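Fatty acid biosynthesis transcriptional regulator (Streptococcus pneumoniae, PDB 6JBX) represses the fatty acid synthesis pathway as a DNA-binding MarR-family transcriptional repressor that works with acyl-ACP as co-repressor. Local coordinates at the interface of chains A and B. Coordinates in Å, arbitrary orientation; residue numbers count along the deposited sequence, not the author numbering. Chains: chain A/B, Fatty acid biosynthesis transcriptional regulator.

Contacts 1 and 2 are two related parts of one dimer interface, their C-alpha centres about 14 Å apart. Each sets helix 11-34 of one chain against the last two helices of the other, and the roles of A and B swap between them. Ile14, Tyr17 and Leu18 on the first helix and Val122 and Leu141 on the partner recur in both, but with different geometry: Leu141 has chi1 175° in chain B and -75° in chain A. Contact 1 also takes in a stack of A:Tyr17 on B:Tyr145. The two-fold is inexact, and these largely apolar patches help to join the subunits of this MarR-type dimer.

Contact 1: the interface of chains A and B. Residues chain A 9, 14, 17-18, 21; chain B 122, 141, 144-145.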
loop_
_atom_site.group_PDB
_atom_site.type_symbol
_atom_site.label_atom_id
_atom_site.label_comp_id
_atom_site.label_asym_id
_atom_site.label_seq_id
_atom_site.Cartn_x
_atom_site.Cartn_y
_atom_site.Cartn_z
ATOM N N MET A 9 21.318 -8.787 -2.312
ATOM C CA MET A 9 20.732 -8.918 -0.973
ATOM C C MET A 9 20.136 -10.329 -0.826
ATOM O O MET A 9 19.565 -10.881 -1.760
ATOM C CB MET A 9 19.598 -7.907 -0.785
ATOM C CG MET A 9 19.978 -6.659 -0.054
ATOM S SD MET A 9 18.586 -5.485 0.034
ATOM C CE MET A 9 17.391 -6.514 0.863
ATOM N N ILE A 14 15.104 -9.128 1.544
ATOM C CA ILE A 14 14.242 -8.529 0.546
ATOM C C ILE A 14 12.768 -8.727 0.952
ATOM O O ILE A 14 11.971 -7.796 0.945
ATOM C CB ILE A 14 14.532 -9.094 -0.857
ATOM C CG1 ILE A 14 15.942 -8.736 -1.347
ATOM C CG2 ILE A 14 13.507 -8.602 -1.845
ATOM C CD1 ILE A 14 16.278 -9.245 -2.725
ATOM N N TYR A 17 11.719 -6.725 3.914
ATOM C CA TYR A 17 11.557 -5.305 3.686
ATOM C C TYR A 17 10.274 -5.052 2.879
ATOM O O TYR A 17 9.470 -4.139 3.225
ATOM C CB TYR A 17 12.795 -4.708 3.011
ATOM C CG TYR A 17 14.008 -4.601 3.896
ATOM C CD1 TYR A 17 13.937 -4.839 5.254
ATOM C CD2 TYR A 17 15.247 -4.225 3.373
ATOM C CE1 TYR A 17 15.060 -4.739 6.059
ATOM C CE2 TYR A 17 16.367 -4.063 4.174
ATOM C CZ TYR A 17 16.267 -4.316 5.519
ATOM O OH TYR A 17 17.387 -4.225 6.272
ATOM N N LEU A 18 10.073 -5.813 1.816
ATOM C CA LEU A 18 8.906 -5.610 1.014
ATOM C C LEU A 18 7.628 -5.814 1.866
ATOM O O LEU A 18 6.673 -5.046 1.705
ATOM C CB LEU A 18 8.889 -6.571 -0.179
ATOM C CG LEU A 18 9.941 -6.291 -1.240
ATOM C CD1 LEU A 18 10.044 -7.472 -2.197
ATOM C CD2 LEU A 18 9.624 -5.012 -1.995
ATOM N N ILE A 21 6.900 -2.806 4.116
ATOM C CA ILE A 21 6.510 -1.713 3.324
ATOM C C ILE A 21 5.057 -1.898 2.876
ATOM O O ILE A 21 4.253 -0.978 3.088
ATOM C CB ILE A 21 7.480 -1.487 2.156
ATOM C CG1 ILE A 21 8.854 -1.052 2.672
ATOM C CG2 ILE A 21 6.928 -0.485 1.179
ATOM C CD1 ILE A 21 9.978 -1.233 1.695
ATOM N N VAL B 122 9.547 -12.237 -7.405
ATOM C CA VAL B 122 10.616 -11.382 -7.075
ATOM C C VAL B 122 11.867 -11.863 -7.826
ATOM O O VAL B 122 12.682 -11.044 -8.322
ATOM C CB VAL B 122 10.837 -11.331 -5.553
ATOM C CG1 VAL B 122 12.208 -10.774 -5.197
ATOM C CG2 VAL B 122 9.772 -10.517 -4.847
ATOM N N LEU B 141 15.529 0.202 -1.596
ATOM C CA LEU B 141 14.542 -0.624 -0.821
ATOM C C LEU B 141 14.894 -0.521 0.655
ATOM O O LEU B 141 14.011 -0.358 1.523
ATOM C CB LEU B 141 14.569 -2.080 -1.284
ATOM C CG LEU B 141 13.685 -3.067 -0.504
ATOM C CD1 LEU B 141 12.211 -2.782 -0.703
ATOM C CD2 LEU B 141 13.973 -4.496 -0.956
ATOM N N LEU B 144 13.899 2.993 1.867
ATOM C CA LEU B 144 12.460 3.114 1.965
ATOM C C LEU B 144 12.002 2.348 3.200
ATOM O O LEU B 144 11.227 2.895 4.026
ATOM C CB LEU B 144 11.771 2.603 0.691
ATOM C CG LEU B 144 10.233 2.563 0.750
ATOM C CD1 LEU B 144 9.654 3.912 1.144
ATOM C CD2 LEU B 144 9.612 2.142 -0.552
ATOM N N TYR B 145 12.505 1.127 3.380
ATOM C CA TYR B 145 12.149 0.408 4.572
ATOM C C TYR B 145 12.460 1.257 5.813
ATOM O O TYR B 145 11.666 1.326 6.750
ATOM C CB TYR B 145 12.879 -0.934 4.658
ATOM C CG TYR B 145 12.812 -1.603 6.003
ATOM C CD1 TYR B 145 11.705 -2.357 6.376
ATOM C CD2 TYR B 145 13.873 -1.514 6.888
ATOM C CE1 TYR B 145 11.637 -2.970 7.617
ATOM C CE2 TYR B 145 13.857 -2.182 8.101
ATOM C CZ TYR B 145 12.732 -2.908 8.458
ATOM O OH TYR B 145 12.690 -3.536 9.656
#
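A:Tyr17 and B:Tyr145 stack across the interface, with ring centroids 4.1 Å apart. The overlap is displaced: CD1 of A:Tyr17 stands over the centre of the B:Tyr145 ring, whereas CD2 of B:Tyr145 lies above the rim of the A:Tyr17 ring. The facing surfaces are in van der Waals contact, with A:Tyr17 CE1 3.5 Å from B:Tyr145 CE2. The two side chains cross at about a right angle, although their rings lie only 19° from parallel. On B:Tyr145, CG is anti to the backbone N (chi1 167°), which carries the ring out to lie against A:Tyr17.

Beside the stack, B:Leu141 packs against A:Tyr17, A:Leu18 and A:Ile21. Its CD1 methyl does most of the touching, 3.6 Å from A:Ile21 CD1 and 3.7 Å from A:Leu18 CD2. Its CG packs 4.0 Å from A:Tyr17 CB, so the leucine abuts the root of the tyrosine and not its phenol end. With chi1 at 175°, B:Leu141 extends its branch away from its own backbone N and toward this groove.

A:Ile21 CD1 bridges B:Leu141 and B:Leu144, lying 3.9 Å from B:Leu144 CG. It also approaches the backbone of B:Tyr145, thereby linking the leucine contacts to the base of the stack. At the opposite end, A:Leu18 CD1 reaches B:Val122 CG2 at 4.0 Å, the two side chains running past each other in opposite directions; this brings helix 105-127 into the contact. A:Ile14 and A:Met9 add slight peripheral cover. Ile14, Leu18 and Leu144 are also positions of the tridecane pocket in this structure, a hydrocarbon that may come from purification or crystallisation.

About 260 Å² of protein surface is hidden here. The patch fastens helix 11-34 of A to helices 105-127 and 131-149 of B, helping to hold together the dimer that presents two DNA-binding domains.

Contact 2: the interface of chains A and B. Residues chain A 122, 125, 137-138, 141; chain B 13-14, 17-18.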
loop_
_atom_site.group_PDB
_atom_site.type_symbol
_atom_site.label_atom_id
_atom_site.label_comp_id
_atom_site.label_asym_id
_atom_site.label_seq_id
_atom_site.Cartn_x
_atom_site.Cartn_y
_atom_site.Cartn_z
ATOM N N VAL A 122 11.185 10.394 -0.906
ATOM C CA VAL A 122 12.131 10.285 -1.995
ATOM C C VAL A 122 13.526 10.697 -1.534
ATOM O O VAL A 122 14.513 10.039 -1.897
ATOM C CB VAL A 122 11.682 11.075 -3.224
ATOM C CG1 VAL A 122 12.770 11.112 -4.296
ATOM C CG2 VAL A 122 10.388 10.488 -3.775
ATOM N N ILE A 125 14.876 7.827 0.236
ATOM C CA ILE A 125 15.177 6.736 -0.681
ATOM C C ILE A 125 16.576 6.936 -1.283
ATOM O O ILE A 125 17.367 6.025 -1.252
ATOM C CB ILE A 125 14.098 6.581 -1.761
ATOM C CG1 ILE A 125 12.823 6.024 -1.150
ATOM C CG2 ILE A 125 14.546 5.694 -2.889
ATOM C CD1 ILE A 125 11.721 5.842 -2.151
ATOM N N MET A 137 18.708 4.289 -10.594
ATOM C CA MET A 137 17.482 4.005 -9.819
ATOM C C MET A 137 16.246 4.449 -10.611
ATOM O O MET A 137 15.228 3.768 -10.630
ATOM C CB MET A 137 17.502 4.714 -8.460
ATOM C CG MET A 137 16.417 4.202 -7.533
ATOM S SD MET A 137 15.999 5.347 -6.233
ATOM C CE MET A 137 15.443 6.780 -7.158
ATOM N N GLY A 138 16.346 5.573 -11.289
ATOM C CA GLY A 138 15.275 6.033 -12.169
ATOM C C GLY A 138 14.975 5.025 -13.258
ATOM O O GLY A 138 13.824 4.768 -13.545
ATOM N N LEU A 141 13.267 1.874 -11.737
ATOM C CA LEU A 141 11.857 2.030 -11.397
ATOM C C LEU A 141 10.985 1.933 -12.655
ATOM O O LEU A 141 9.912 1.297 -12.636
ATOM C CB LEU A 141 11.627 3.365 -10.692
ATOM C CG LEU A 141 12.097 3.451 -9.245
ATOM C CD1 LEU A 141 12.017 4.891 -8.762
ATOM C CD2 LEU A 141 11.310 2.543 -8.310
ATOM N N ARG B 13 8.075 12.558 -10.166
ATOM C CA ARG B 13 7.868 11.457 -11.107
ATOM C C ARG B 13 8.417 10.148 -10.503
ATOM O O ARG B 13 7.975 9.061 -10.879
ATOM C CB ARG B 13 8.485 11.792 -12.470
ATOM C CG ARG B 13 10.001 11.662 -12.526
ATOM C CD ARG B 13 10.508 10.506 -13.386
ATOM N NE ARG B 13 11.467 9.639 -12.693
ATOM C CZ ARG B 13 12.111 8.627 -13.258
ATOM N NH1 ARG B 13 11.956 8.370 -14.547
ATOM N NH2 ARG B 13 12.899 7.864 -12.534
ATOM N N ILE B 14 9.394 10.235 -9.599
ATOM C CA ILE B 14 9.829 9.054 -8.824
ATOM C C ILE B 14 8.622 8.583 -8.021
ATOM O O ILE B 14 8.239 7.438 -8.090
ATOM C CB ILE B 14 11.018 9.367 -7.900
ATOM C CG1 ILE B 14 12.245 9.825 -8.685
ATOM C CG2 ILE B 14 11.357 8.179 -7.014
ATOM C CD1 ILE B 14 12.860 8.738 -9.516
ATOM N N TYR B 17 6.027 6.844 -10.109
ATOM C CA TYR B 17 6.374 5.453 -10.406
ATOM C C TYR B 17 6.159 4.574 -9.163
ATOM O O TYR B 17 5.626 3.484 -9.285
ATOM C CB TYR B 17 7.798 5.328 -10.948
ATOM C CG TYR B 17 7.869 5.645 -12.415
ATOM C CD1 TYR B 17 7.219 4.858 -13.352
ATOM C CD2 TYR B 17 8.506 6.790 -12.861
ATOM C CE1 TYR B 17 7.217 5.195 -14.697
ATOM C CE2 TYR B 17 8.522 7.136 -14.199
ATOM C CZ TYR B 17 7.871 6.339 -15.119
ATOM O OH TYR B 17 7.899 6.708 -16.426
ATOM N N LEU B 18 6.564 5.061 -7.988
ATOM C CA LEU B 18 6.439 4.291 -6.774
ATOM C C LEU B 18 4.964 3.967 -6.514
ATOM O O LEU B 18 4.629 2.807 -6.156
ATOM C CB LEU B 18 7.044 5.066 -5.607
ATOM C CG LEU B 18 8.565 5.129 -5.586
ATOM C CD1 LEU B 18 9.031 6.078 -4.493
ATOM C CD2 LEU B 18 9.160 3.761 -5.361
#
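The all-helical dimerisation region typical of the MarR family supplies this contact: the N-terminal helix 11-34 of chain B lies against helices 105-125 and 131-150 of chain A. B:Ile14 is the central apolar group on its side, hiding 58 Å² of its surface. Both of its branches touch A:Leu141 CD1, B:Ile14 CG2 at 3.8 Å and B:Ile14 CD1 at 4.0 Å. The CG2 branch also meets A:Val122 CG2, more loosely, at 4.1 Å, while CD1 also meets the terminal methyl of A:Met137, with 4.0 Å between B:Ile14 CD1 and A:Met137 CE. The methionine crosses B:Ile14 at about a right angle, its chain turned at the thioether (chi3 60°) to bring CE round to the isoleucine.

A:Leu141 divides its methyls between two neighbours one helical turn apart: CD1 takes B:Ile14, and CD2 lies 3.8 Å from B:Leu18 CD2. With CG anti to the carbonyl carbon, beside the backbone N, the fork presents one methyl to each neighbour. The other methyl of B:Leu18 turns toward helix 105-125, where CD1 meets A:Ile125 CD1 at 3.6 Å, the two side chains reaching toward each other tip to tip.

The guanidinium of B:Arg13 comes near A:Gly138, and its NH2 gives a weak hydrogen bond of 3.4 Å to the A:Gly138 carbonyl O, but this arginine is poorly ordered and its placement is doubtful.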